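PDB 4LXR: protein toll from Drosophila melanogaster, which serves as the cell-surface receptor for the cleaved cytokine spaetzle C-106, triggering signalling in dorsal-ventral patterning of the embryo and antifungal immunity. Local coordinates for residues A[620-631]-A[644-655]; A[679-689]-A[699-709]. All coordinates share one frame; numbering follows the deposited sequence.

Both contacts belong to the small second leucine-rich repeat block near the C-terminal end of the Toll extracellular part, far from the centre of the chain. Contact 1 comes first: strands 618-622 and 643-647 run side by side, and the turns that follow them stay in step as one coil stacks on the next. Contact 2 begins in the next coil, where the loop 679-689 after strand 669-671 packs against 699-709 of the following one, which runs into helix 704-710. Their centres lie about 18 Å apart, and they meet where Arg655 CG lies 3.4 Å from Gln684 NE2. Together they join successive coils, first through backbone bonds and an asparagine, then through apolar side chains.

Contact 1. Residues A[620-631]-A[644-655]; sequences VINCHSGNLTHV and MELHLENNTLLR. With NAG (2-acetamido-2-deoxy-beta-D-glucopyranose), chain G.
Val620, Ile621 and Asn622 pair in parallel with Glu645, Leu646 and His647, the strand axes 4.8 Å apart and 7° from parallel. Ile621 N donates a hydrogen bond to Glu645 O and its O accepts one from His647 N; Cys623 N continues the pattern to His647 O. Beyond the strands Asn651 takes over: its ND2 donates to Cys623 O (3.0 Å) and to Leu648 O of its own turn, while OD1 receives Leu628 N in its carbonyl plane, on a lone pair, at 3.1 Å. This is the asparagine arrangement of leucine-rich repeats, a buried amide satisfying the backbone of adjoining turns. Replaced by alanine, this position is likely to leave Cys623 O and Leu628 N without these mates, and Leu648 O with one donor fewer. Just past the strands, His624 NE2 donates to Glu649 OE2 at 3.0 Å, from above the carboxylate plane. Glu649, bent at chi2 (91°), also takes His647 ND1 on the syn lone pair of OE1 at 2.7 Å, so one carboxylate bridges two imidazoles. Leu648 sends CD2 against Cys623 CB (3.5 Å) and CD1 against Val631 CG2 (3.7 Å). Strand 609-613 flanks 618-622, with Cys623 disulfide-linked to Cys608; strand 669-671 follows 643-647, its His671 stacked on His647, and Asn675 of the loop after it hydrogen-bonds to Leu648 O and Leu653 N.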
loop_
_atom_site.group_PDB
_atom_site.type_symbol
_atom_site.label_atom_id
_atom_site.label_comp_id
_atom_site.label_asym_id
_atom_site.label_seq_id
_atom_site.Cartn_x
_atom_site.Cartn_y
_atom_site.Cartn_z
ATOM N N VAL A 620 38.011 -19.798 -25.369
ATOM C CA VAL A 620 39.199 -19.574 -24.568
ATOM C C VAL A 620 39.662 -20.883 -23.955
ATOM O O VAL A 620 38.946 -21.487 -23.157
ATOM C CB VAL A 620 38.914 -18.566 -23.447
ATOM C CG1 VAL A 620 40.118 -18.411 -22.547
ATOM C CG2 VAL A 620 38.502 -17.232 -24.034
ATOM N N ILE A 621 40.856 -21.326 -24.337
ATOM C CA ILE A 621 41.434 -22.544 -23.789
ATOM C C ILE A 621 42.626 -22.237 -22.893
ATOM O O ILE A 621 43.675 -21.797 -23.371
ATOM C CB ILE A 621 41.882 -23.498 -24.893
ATOM C CG1 ILE A 621 40.696 -23.895 -25.766
ATOM C CG2 ILE A 621 42.539 -24.736 -24.299
ATOM C CD1 ILE A 621 41.101 -24.711 -26.968
ATOM N N ASN A 622 42.449 -22.468 -21.596
ATOM C CA ASN A 622 43.485 -22.255 -20.596
ATOM C C ASN A 622 44.117 -23.577 -20.139
ATOM O O ASN A 622 43.425 -24.441 -19.602
ATOM C CB ASN A 622 42.896 -21.541 -19.373
ATOM C CG ASN A 622 42.341 -20.168 -19.697
ATOM O OD1 ASN A 622 42.999 -19.358 -20.338
ATOM N ND2 ASN A 622 41.121 -19.897 -19.243
ATOM N N CYS A 623 45.423 -23.745 -20.341
ATOM C CA CYS A 623 46.120 -24.908 -19.776
ATOM C C CYS A 623 47.323 -24.470 -18.955
ATOM O O CYS A 623 48.366 -24.119 -19.503
ATOM C CB CYS A 623 46.580 -25.874 -20.859
ATOM S SG CYS A 623 45.365 -26.303 -22.095
ATOM N N HIS A 624 47.182 -24.509 -17.636
ATOM C CA HIS A 624 48.205 -23.957 -16.758
ATOM C C HIS A 624 48.667 -24.915 -15.666
ATOM O O HIS A 624 48.958 -24.504 -14.542
ATOM C CB HIS A 624 47.724 -22.638 -16.165
ATOM C CG HIS A 624 47.343 -21.635 -17.205
ATOM N ND1 HIS A 624 46.035 -21.294 -17.467
ATOM C CD2 HIS A 624 48.099 -20.933 -18.082
ATOM C CE1 HIS A 624 46.001 -20.408 -18.445
ATOM N NE2 HIS A 624 47.242 -20.172 -18.835
ATOM N N SER A 625 48.757 -26.191 -16.017
ATOM C CA SER A 625 49.305 -27.185 -15.112
ATOM C C SER A 625 50.808 -26.984 -14.934
ATOM O O SER A 625 51.392 -27.474 -13.973
ATOM C CB SER A 625 49.000 -28.595 -15.621
ATOM O OG SER A 625 47.610 -28.778 -15.839
ATOM N N GLY A 626 51.431 -26.261 -15.863
ATOM C CA GLY A 626 52.843 -25.914 -15.763
ATOM C C GLY A 626 53.812 -27.038 -16.097
ATOM O O GLY A 626 55.010 -26.924 -15.857
ATOM N N ASN A 627 53.295 -28.113 -16.677
ATOM C CA ASN A 627 54.075 -29.321 -16.899
ATOM C C ASN A 627 54.004 -29.841 -18.332
ATOM O O ASN A 627 54.475 -30.937 -18.616
ATOM C CB ASN A 627 53.585 -30.422 -15.953
ATOM C CG ASN A 627 52.114 -30.773 -16.174
ATOM O OD1 ASN A 627 51.373 -30.019 -16.816
ATOM N ND2 ASN A 627 51.686 -31.916 -15.632
ATOM N N LEU A 628 53.403 -29.073 -19.231
ATOM C CA LEU A 628 53.217 -29.555 -20.595
ATOM C C LEU A 628 54.471 -29.399 -21.452
ATOM O O LEU A 628 55.120 -28.344 -21.451
ATOM C CB LEU A 628 52.021 -28.877 -21.270
ATOM C CG LEU A 628 50.655 -29.114 -20.614
ATOM C CD1 LEU A 628 49.540 -28.611 -21.521
ATOM C CD2 LEU A 628 50.452 -30.580 -20.245
ATOM N N THR A 629 54.801 -30.463 -22.177
ATOM C CA THR A 629 55.909 -30.441 -23.124
ATOM C C THR A 629 55.374 -30.306 -24.545
ATOM O O THR A 629 56.081 -29.865 -25.449
ATOM C CB THR A 629 56.804 -31.690 -22.989
ATOM O OG1 THR A 629 56.023 -32.872 -23.199
ATOM C CG2 THR A 629 57.416 -31.755 -21.597
ATOM N N HIS A 630 54.108 -30.665 -24.726
ATOM C CA HIS A 630 53.460 -30.563 -26.028
ATOM C C HIS A 630 52.086 -29.918 -25.916
ATOM O O HIS A 630 51.467 -29.922 -24.850
ATOM C CB HIS A 630 53.308 -31.949 -26.662
ATOM C CG HIS A 630 54.607 -32.597 -27.014
ATOM N ND1 HIS A 630 55.193 -33.565 -26.226
ATOM C CD2 HIS A 630 55.436 -32.418 -28.069
ATOM C CE1 HIS A 630 56.326 -33.956 -26.782
ATOM N NE2 HIS A 630 56.498 -33.271 -27.899
ATOM N N VAL A 631 51.616 -29.365 -27.027
ATOM C CA VAL A 631 50.266 -28.841 -27.109
ATOM C C VAL A 631 49.286 -30.005 -27.130
ATOM O O VAL A 631 49.341 -30.848 -28.029
ATOM C CB VAL A 631 50.072 -27.992 -28.374
ATOM C CG1 VAL A 631 48.597 -27.619 -28.545
ATOM C CG2 VAL A 631 50.951 -26.742 -28.312
ATOM N N MET A 644 39.918 -17.813 -31.123
ATOM C CA MET A 644 40.291 -18.981 -30.331
ATOM C C MET A 644 41.629 -18.694 -29.650
ATOM O O MET A 644 42.668 -18.593 -30.321
ATOM C CB MET A 644 40.390 -20.207 -31.235
ATOM C CG MET A 644 40.789 -21.497 -30.545
ATOM S SD MET A 644 40.653 -22.883 -31.691
ATOM C CE MET A 644 40.969 -24.289 -30.625
ATOM N N GLU A 645 41.606 -18.537 -28.328
ATOM C CA GLU A 645 42.813 -18.180 -27.592
ATOM C C GLU A 645 43.399 -19.406 -26.914
ATOM O O GLU A 645 42.736 -20.070 -26.131
ATOM C CB GLU A 645 42.530 -17.106 -26.542
ATOM C CG GLU A 645 41.826 -15.875 -27.059
ATOM C CD GLU A 645 41.653 -14.818 -25.983
ATOM O OE1 GLU A 645 41.141 -13.723 -26.299
ATOM O OE2 GLU A 645 42.030 -15.080 -24.820
ATOM N N LEU A 646 44.648 -19.714 -27.216
ATOM C CA LEU A 646 45.261 -20.887 -26.625
ATOM C C LEU A 646 46.267 -20.437 -25.590
ATOM O O LEU A 646 47.349 -19.975 -25.925
ATOM C CB LEU A 646 45.913 -21.747 -27.700
ATOM C CG LEU A 646 46.671 -23.000 -27.292
ATOM C CD1 LEU A 646 45.788 -23.976 -26.468
ATOM C CD2 LEU A 646 47.170 -23.655 -28.558
ATOM N N HIS A 647 45.880 -20.545 -24.328
ATOM C CA HIS A 647 46.700 -20.101 -23.214
ATOM C C HIS A 647 47.529 -21.243 -22.635
ATOM O O HIS A 647 47.002 -22.166 -22.000
ATOM C CB HIS A 647 45.822 -19.431 -22.146
ATOM C CG HIS A 647 45.377 -18.048 -22.523
ATOM N ND1 HIS A 647 46.120 -16.922 -22.238
ATOM C CD2 HIS A 647 44.280 -17.616 -23.184
ATOM C CE1 HIS A 647 45.492 -15.854 -22.693
ATOM N NE2 HIS A 647 44.368 -16.248 -23.267
ATOM N N LEU A 648 48.835 -21.173 -22.884
ATOM C CA LEU A 648 49.762 -22.217 -22.479
ATOM C C LEU A 648 50.928 -21.624 -21.694
ATOM O O LEU A 648 52.005 -22.216 -21.618
ATOM C CB LEU A 648 50.250 -22.994 -23.702
ATOM C CG LEU A 648 49.188 -23.807 -24.458
ATOM C CD1 LEU A 648 49.721 -24.382 -25.760
ATOM C CD2 LEU A 648 48.648 -24.925 -23.577
ATOM N N GLU A 649 50.695 -20.453 -21.106
ATOM C CA GLU A 649 51.702 -19.755 -20.300
ATOM C C GLU A 649 52.367 -20.594 -19.215
ATOM O O GLU A 649 51.720 -21.407 -18.538
ATOM C CB GLU A 649 51.119 -18.500 -19.641
ATOM C CG GLU A 649 50.697 -17.409 -20.598
ATOM C CD GLU A 649 49.243 -17.525 -21.012
ATOM O OE1 GLU A 649 48.641 -16.479 -21.346
ATOM O OE2 GLU A 649 48.700 -18.662 -20.991
ATOM N N ASN A 650 53.666 -20.359 -19.049
ATOM C CA ASN A 650 54.468 -20.987 -17.998
ATOM C C ASN A 650 54.375 -22.511 -17.926
ATOM O O ASN A 650 54.335 -23.091 -16.847
ATOM C CB ASN A 650 54.189 -20.334 -16.632
ATOM C CG ASN A 650 54.517 -18.830 -16.621
ATOM O OD1 ASN A 650 53.762 -18.017 -16.076
ATOM N ND2 ASN A 650 55.647 -18.461 -17.230
ATOM N N ASN A 651 54.336 -23.155 -19.085
ATOM C CA ASN A 651 54.519 -24.603 -19.157
ATOM C C ASN A 651 55.979 -24.916 -19.537
ATOM O O ASN A 651 56.862 -24.092 -19.284
ATOM C CB ASN A 651 53.515 -25.217 -20.137
ATOM C CG ASN A 651 52.121 -25.372 -19.527
ATOM O OD1 ASN A 651 51.783 -26.427 -18.997
ATOM N ND2 ASN A 651 51.313 -24.319 -19.601
ATOM N N THR A 652 56.254 -26.086 -20.117
ATOM C CA THR A 652 57.584 -26.317 -20.697
ATOM C C THR A 652 57.523 -26.897 -22.111
ATOM O O THR A 652 58.114 -27.948 -22.387
ATOM C CB THR A 652 58.497 -27.206 -19.814
ATOM O OG1 THR A 652 57.882 -28.483 -19.599
ATOM C CG2 THR A 652 58.785 -26.532 -18.480
ATOM N N LEU A 653 56.798 -26.211 -22.994
ATOM C CA LEU A 653 56.612 -26.668 -24.367
ATOM C C LEU A 653 57.948 -26.798 -25.093
ATOM O O LEU A 653 58.744 -25.851 -25.132
ATOM C CB LEU A 653 55.711 -25.707 -25.139
ATOM C CG LEU A 653 54.219 -25.648 -24.827
ATOM C CD1 LEU A 653 53.541 -24.582 -25.679
ATOM C CD2 LEU A 653 53.576 -26.990 -25.056
ATOM N N LEU A 654 58.184 -27.970 -25.669
ATOM C CA LEU A 654 59.437 -28.232 -26.361
ATOM C C LEU A 654 59.343 -27.847 -27.832
ATOM O O LEU A 654 60.310 -27.376 -28.418
ATOM C CB LEU A 654 59.827 -29.700 -26.217
ATOM C CG LEU A 654 60.051 -30.181 -24.781
ATOM C CD1 LEU A 654 60.363 -31.662 -24.772
ATOM C CD2 LEU A 654 61.156 -29.373 -24.085
ATOM N N ARG A 655 58.165 -28.034 -28.414
ATOM C CA ARG A 655 57.947 -27.730 -29.817
ATOM C C ARG A 655 56.457 -27.455 -30.036
ATOM O O ARG A 655 55.637 -27.789 -29.188
ATOM C CB ARG A 655 58.420 -28.908 -30.671
ATOM C CG ARG A 655 58.485 -28.649 -32.167
ATOM C CD ARG A 655 58.952 -29.896 -32.938
ATOM N NE ARG A 655 60.221 -30.429 -32.438
ATOM C CZ ARG A 655 61.412 -29.867 -32.643
ATOM N NH1 ARG A 655 61.511 -28.736 -33.337
ATOM N NH2 ARG A 655 62.508 -30.431 -32.146
HETATM C C1 NAG G . 62.831 -26.259 -19.848
HETATM C C2 NAG G . 63.365 -27.550 -19.226
HETATM C C3 NAG G . 63.718 -27.318 -17.757
HETATM C C4 NAG G . 64.634 -26.111 -17.595
HETATM C C5 NAG G . 64.048 -24.897 -18.316
HETATM C C6 NAG G . 64.984 -23.710 -18.345
HETATM C C7 NAG G . 62.296 -29.439 -20.395
HETATM C C8 NAG G . 61.203 -30.469 -20.330
HETATM N N2 NAG G . 62.383 -28.617 -19.344
HETATM O O3 NAG G . 64.339 -28.476 -17.208
HETATM O O4 NAG G . 64.753 -25.824 -16.206
HETATM O O5 NAG G . 63.776 -25.227 -19.684
HETATM O O6 NAG G . 64.408 -22.582 -17.702
HETATM O O7 NAG G . 63.059 -29.358 -21.353
#

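Contact 2. Residues A[679-689]-A[699-709]. With NAG (2-acetamido-2-deoxy-beta-D-glucopyranose), chain K.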
loop_
_atom_site.group_PDB
_atom_site.type_symbol
_atom_site.label_atom_id
_atom_site.label_comp_id
_atom_site.label_asym_id
_atom_site.label_seq_id
_atom_site.Cartn_x
_atom_site.Cartn_y
_atom_site.Cartn_z
ATOM N N SER A 679 62.850 -23.272 -31.424
ATOM C CA SER A 679 62.744 -22.871 -32.822
ATOM C C SER A 679 61.289 -22.764 -33.257
ATOM O O SER A 679 60.422 -23.447 -32.725
ATOM C CB SER A 679 63.497 -23.846 -33.731
ATOM O OG SER A 679 63.086 -25.179 -33.485
ATOM N N ILE A 680 61.022 -21.883 -34.212
ATOM C CA ILE A 680 59.678 -21.712 -34.733
ATOM C C ILE A 680 59.668 -21.873 -36.243
ATOM O O ILE A 680 60.318 -21.119 -36.962
ATOM C CB ILE A 680 59.109 -20.317 -34.429
ATOM C CG1 ILE A 680 59.141 -20.017 -32.929
ATOM C CG2 ILE A 680 57.689 -20.210 -34.969
ATOM C CD1 ILE A 680 58.151 -20.834 -32.102
ATOM N N ASP A 681 58.911 -22.845 -36.729
ATOM C CA ASP A 681 58.723 -22.974 -38.160
ATOM C C ASP A 681 57.406 -22.327 -38.539
ATOM O O ASP A 681 56.422 -22.431 -37.802
ATOM C CB ASP A 681 58.727 -24.443 -38.584
ATOM C CG ASP A 681 59.157 -24.624 -40.027
ATOM O OD1 ASP A 681 58.342 -24.359 -40.937
ATOM O OD2 ASP A 681 60.321 -25.023 -40.253
ATOM N N VAL A 682 57.388 -21.664 -39.689
ATOM C CA VAL A 682 56.169 -21.051 -40.205
ATOM C C VAL A 682 55.040 -22.082 -40.411
ATOM O O VAL A 682 53.861 -21.742 -40.337
ATOM C CB VAL A 682 56.456 -20.287 -41.521
ATOM C CG1 VAL A 682 56.903 -21.264 -42.611
ATOM C CG2 VAL A 682 55.237 -19.485 -41.966
ATOM N N ASP A 683 55.393 -23.344 -40.651
ATOM C CA ASP A 683 54.365 -24.373 -40.823
ATOM C C ASP A 683 53.855 -24.919 -39.485
ATOM O O ASP A 683 53.061 -25.860 -39.448
ATOM C CB ASP A 683 54.808 -25.491 -41.782
ATOM C CG ASP A 683 56.052 -26.228 -41.313
ATOM O OD1 ASP A 683 56.127 -26.619 -40.128
ATOM O OD2 ASP A 683 56.962 -26.431 -42.148
ATOM N N GLN A 684 54.325 -24.314 -38.398
ATOM C CA GLN A 684 53.794 -24.578 -37.068
ATOM C C GLN A 684 52.846 -23.457 -36.649
ATOM O O GLN A 684 52.301 -23.486 -35.551
ATOM C CB GLN A 684 54.923 -24.690 -36.044
ATOM C CG GLN A 684 55.715 -25.988 -36.101
ATOM C CD GLN A 684 57.025 -25.899 -35.325
ATOM O OE1 GLN A 684 57.486 -24.809 -34.981
ATOM N NE2 GLN A 684 57.627 -27.045 -35.045
ATOM N N LEU A 685 52.657 -22.467 -37.520
ATOM C CA LEU A 685 51.862 -21.293 -37.161
ATOM C C LEU A 685 50.480 -21.311 -37.786
ATOM O O LEU A 685 50.357 -21.238 -39.000
ATOM C CB LEU A 685 52.585 -20.004 -37.552
ATOM C CG LEU A 685 53.945 -19.777 -36.893
ATOM C CD1 LEU A 685 54.611 -18.532 -37.461
ATOM C CD2 LEU A 685 53.794 -19.677 -35.383
ATOM N N PRO A 686 49.433 -21.394 -36.949
ATOM C CA PRO A 686 48.052 -21.404 -37.449
ATOM C C PRO A 686 47.756 -20.222 -38.369
ATOM O O PRO A 686 48.281 -19.126 -38.180
ATOM C CB PRO A 686 47.200 -21.366 -36.171
ATOM C CG PRO A 686 48.162 -21.157 -35.036
ATOM C CD PRO A 686 49.494 -21.637 -35.500
ATOM N N THR A 687 46.922 -20.470 -39.370
ATOM C CA THR A 687 46.738 -19.540 -40.478
ATOM C C THR A 687 45.938 -18.281 -40.115
ATOM O O THR A 687 46.174 -17.213 -40.670
ATOM C CB THR A 687 46.141 -20.278 -41.711
ATOM O OG1 THR A 687 47.043 -20.155 -42.815
ATOM C CG2 THR A 687 44.759 -19.735 -42.100
ATOM N N ASN A 688 45.008 -18.399 -39.172
ATOM C CA ASN A 688 44.202 -17.254 -38.757
ATOM C C ASN A 688 44.813 -16.463 -37.602
ATOM O O ASN A 688 44.162 -15.574 -37.035
ATOM C CB ASN A 688 42.782 -17.705 -38.402
ATOM C CG ASN A 688 41.997 -18.124 -39.617
ATOM O OD1 ASN A 688 42.183 -17.572 -40.703
ATOM N ND2 ASN A 688 41.123 -19.115 -39.453
ATOM N N LEU A 689 46.060 -16.798 -37.268
ATOM C CA LEU A 689 46.791 -16.182 -36.155
ATOM C C LEU A 689 46.936 -14.672 -36.295
ATOM O O LEU A 689 47.328 -14.182 -37.354
ATOM C CB LEU A 689 48.189 -16.812 -36.025
ATOM C CG LEU A 689 48.847 -16.763 -34.641
ATOM C CD1 LEU A 689 48.037 -17.581 -33.626
ATOM C CD2 LEU A 689 50.277 -17.260 -34.708
ATOM N N LEU A 699 64.490 -19.120 -27.549
ATOM C CA LEU A 699 64.717 -18.831 -28.961
ATOM C C LEU A 699 65.993 -18.038 -29.173
ATOM O O LEU A 699 66.297 -17.111 -28.422
ATOM C CB LEU A 699 63.535 -18.059 -29.550
ATOM C CG LEU A 699 62.147 -18.695 -29.462
ATOM C CD1 LEU A 699 61.115 -17.664 -29.911
ATOM C CD2 LEU A 699 62.071 -19.937 -30.331
ATOM N N GLN A 700 66.730 -18.396 -30.213
ATOM C CA GLN A 700 67.973 -17.703 -30.520
ATOM C C GLN A 700 67.855 -16.901 -31.802
ATOM O O GLN A 700 68.623 -15.965 -32.037
ATOM C CB GLN A 700 69.123 -18.702 -30.616
ATOM C CG GLN A 700 69.388 -19.434 -29.313
ATOM C CD GLN A 700 70.794 -19.999 -29.234
ATOM O OE1 GLN A 700 71.706 -19.514 -29.902
ATOM N NE2 GLN A 700 70.976 -21.022 -28.409
ATOM N N MET A 701 66.867 -17.247 -32.616
ATOM C CA MET A 701 66.775 -16.695 -33.957
ATOM C C MET A 701 65.385 -16.927 -34.547
ATOM O O MET A 701 64.664 -17.804 -34.092
ATOM C CB MET A 701 67.879 -17.339 -34.815
ATOM C CG MET A 701 67.626 -17.431 -36.304
ATOM S SD MET A 701 66.754 -18.945 -36.721
ATOM C CE MET A 701 66.985 -18.959 -38.501
ATOM N N LEU A 702 65.011 -16.137 -35.547
ATOM C CA LEU A 702 63.753 -16.332 -36.263
ATOM C C LEU A 702 63.982 -16.298 -37.775
ATOM O O LEU A 702 64.474 -15.302 -38.310
ATOM C CB LEU A 702 62.761 -15.232 -35.885
ATOM C CG LEU A 702 61.509 -15.550 -35.082
ATOM C CD1 LEU A 702 61.754 -16.624 -34.025
ATOM C CD2 LEU A 702 60.996 -14.260 -34.451
ATOM N N ASN A 703 63.599 -17.370 -38.458
ATOM C CA ASN A 703 63.707 -17.444 -39.912
ATOM C C ASN A 703 62.963 -16.307 -40.610
ATOM O O ASN A 703 61.925 -15.848 -40.130
ATOM C CB ASN A 703 63.183 -18.794 -40.408
ATOM C CG ASN A 703 63.805 -19.212 -41.731
ATOM O OD1 ASN A 703 64.316 -18.378 -42.486
ATOM N ND2 ASN A 703 63.764 -20.515 -42.018
ATOM N N ALA A 704 63.498 -15.855 -41.743
ATOM C CA ALA A 704 62.854 -14.803 -42.530
ATOM C C ALA A 704 61.444 -15.214 -43.003
ATOM O O ALA A 704 60.591 -14.364 -43.271
ATOM C CB ALA A 704 63.738 -14.395 -43.712
ATOM N N THR A 705 61.200 -16.517 -43.088
ATOM C CA THR A 705 59.874 -17.013 -43.426
ATOM C C THR A 705 58.853 -16.741 -42.305
ATOM O O THR A 705 57.677 -16.460 -42.570
ATOM C CB THR A 705 59.901 -18.508 -43.794
ATOM O OG1 THR A 705 58.578 -18.927 -44.139
ATOM C CG2 THR A 705 60.407 -19.347 -42.636
ATOM N N VAL A 706 59.307 -16.807 -41.057
ATOM C CA VAL A 706 58.444 -16.499 -39.927
ATOM C C VAL A 706 58.183 -14.999 -39.860
ATOM O O VAL A 706 57.074 -14.564 -39.551
ATOM C CB VAL A 706 59.045 -16.986 -38.603
ATOM C CG1 VAL A 706 58.262 -16.421 -37.422
ATOM C CG2 VAL A 706 59.041 -18.496 -38.563
ATOM N N LEU A 707 59.205 -14.213 -40.181
ATOM C CA LEU A 707 59.085 -12.759 -40.165
ATOM C C LEU A 707 58.114 -12.293 -41.244
ATOM O O LEU A 707 57.373 -11.334 -41.038
ATOM C CB LEU A 707 60.460 -12.092 -40.342
ATOM C CG LEU A 707 61.506 -12.509 -39.302
ATOM C CD1 LEU A 707 62.870 -11.891 -39.602
ATOM C CD2 LEU A 707 61.048 -12.150 -37.885
ATOM N N GLY A 708 58.113 -12.978 -42.388
ATOM C CA GLY A 708 57.189 -12.660 -43.464
ATOM C C GLY A 708 55.747 -12.893 -43.037
ATOM O O GLY A 708 54.865 -12.074 -43.300
ATOM N N PHE A 709 55.524 -14.017 -42.360
ATOM C CA PHE A 709 54.225 -14.378 -41.796
ATOM C C PHE A 709 53.730 -13.307 -40.818
ATOM O O PHE A 709 52.560 -12.917 -40.836
ATOM C CB PHE A 709 54.367 -15.732 -41.095
ATOM C CG PHE A 709 53.108 -16.230 -40.430
ATOM C CD1 PHE A 709 52.749 -15.787 -39.158
ATOM C CD2 PHE A 709 52.312 -17.184 -41.054
ATOM C CE1 PHE A 709 51.598 -16.257 -38.537
ATOM C CE2 PHE A 709 51.164 -17.662 -40.437
ATOM C CZ PHE A 709 50.812 -17.204 -39.174
HETATM C C1 NAG K . 40.155 -19.095 -40.522
HETATM C C2 NAG K . 39.496 -20.461 -40.721
HETATM C C3 NAG K . 38.512 -20.399 -41.884
HETATM C C4 NAG K . 37.495 -19.290 -41.652
HETATM C C5 NAG K . 38.204 -17.961 -41.387
HETATM C C6 NAG K . 37.252 -16.858 -40.991
HETATM C C7 NAG K . 40.734 -22.478 -40.059
HETATM C C8 NAG K . 41.788 -23.469 -40.455
HETATM N N2 NAG K . 40.488 -21.504 -40.943
HETATM O O3 NAG K . 37.847 -21.650 -42.030
HETATM O O4 NAG K . 36.662 -19.164 -42.799
HETATM O O5 NAG K . 39.142 -18.098 -40.307
HETATM O O6 NAG K . 36.883 -16.961 -39.623
HETATM O O7 NAG K . 40.136 -22.552 -38.982
#
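Phe709 lays one face of its ring under Leu685, whose CD1 sits 4.0 Å from the ring centroid and 20° off the normal, a CH-pi contact. The CB of Leu685 comes over the same ring near its outer end, 3.7 Å from Phe709 CZ. At the edge, near the ring plane, Pro686 O lies 3.3 Å from that CZ, and Leu689 CB also approaches there. Val682 CG2 reaches Phe709 CD2 obliquely, at 3.8 Å. With CG anti to the backbone N (chi1 179°), Phe709 extends from the helix into the bend formed by these four residues. One turn earlier, Thr705 meets the other branch of Val682, the two side chains crossing at about a right angle with OG1 3.3 Å from CG1. Val706 directs CG2 at the backbone of 679-689, 3.3 Å from Ile680 O, while its CG1 faces Leu685 CD1. Ahead of the helix, Leu699 CD2 touches Ile680 CG1 at 3.9 Å. No hydrogen bond crosses between the segments; the loop is shaped from within, Asp681 OD1 accepting Asp683 N in an Asx turn and Gln684 OE1 taking Asp681 N. Asn688 ND2 carries a covalently attached N-acetylglucosamine. The segments belong to the last repeats of this block: Pro686 and Leu689 rest on Leu670 of strand 669-671, Arg717 adds a cation-pi contact to Phe709, and Leu707 packs on Pro734 and Phe738 of helix 733-740.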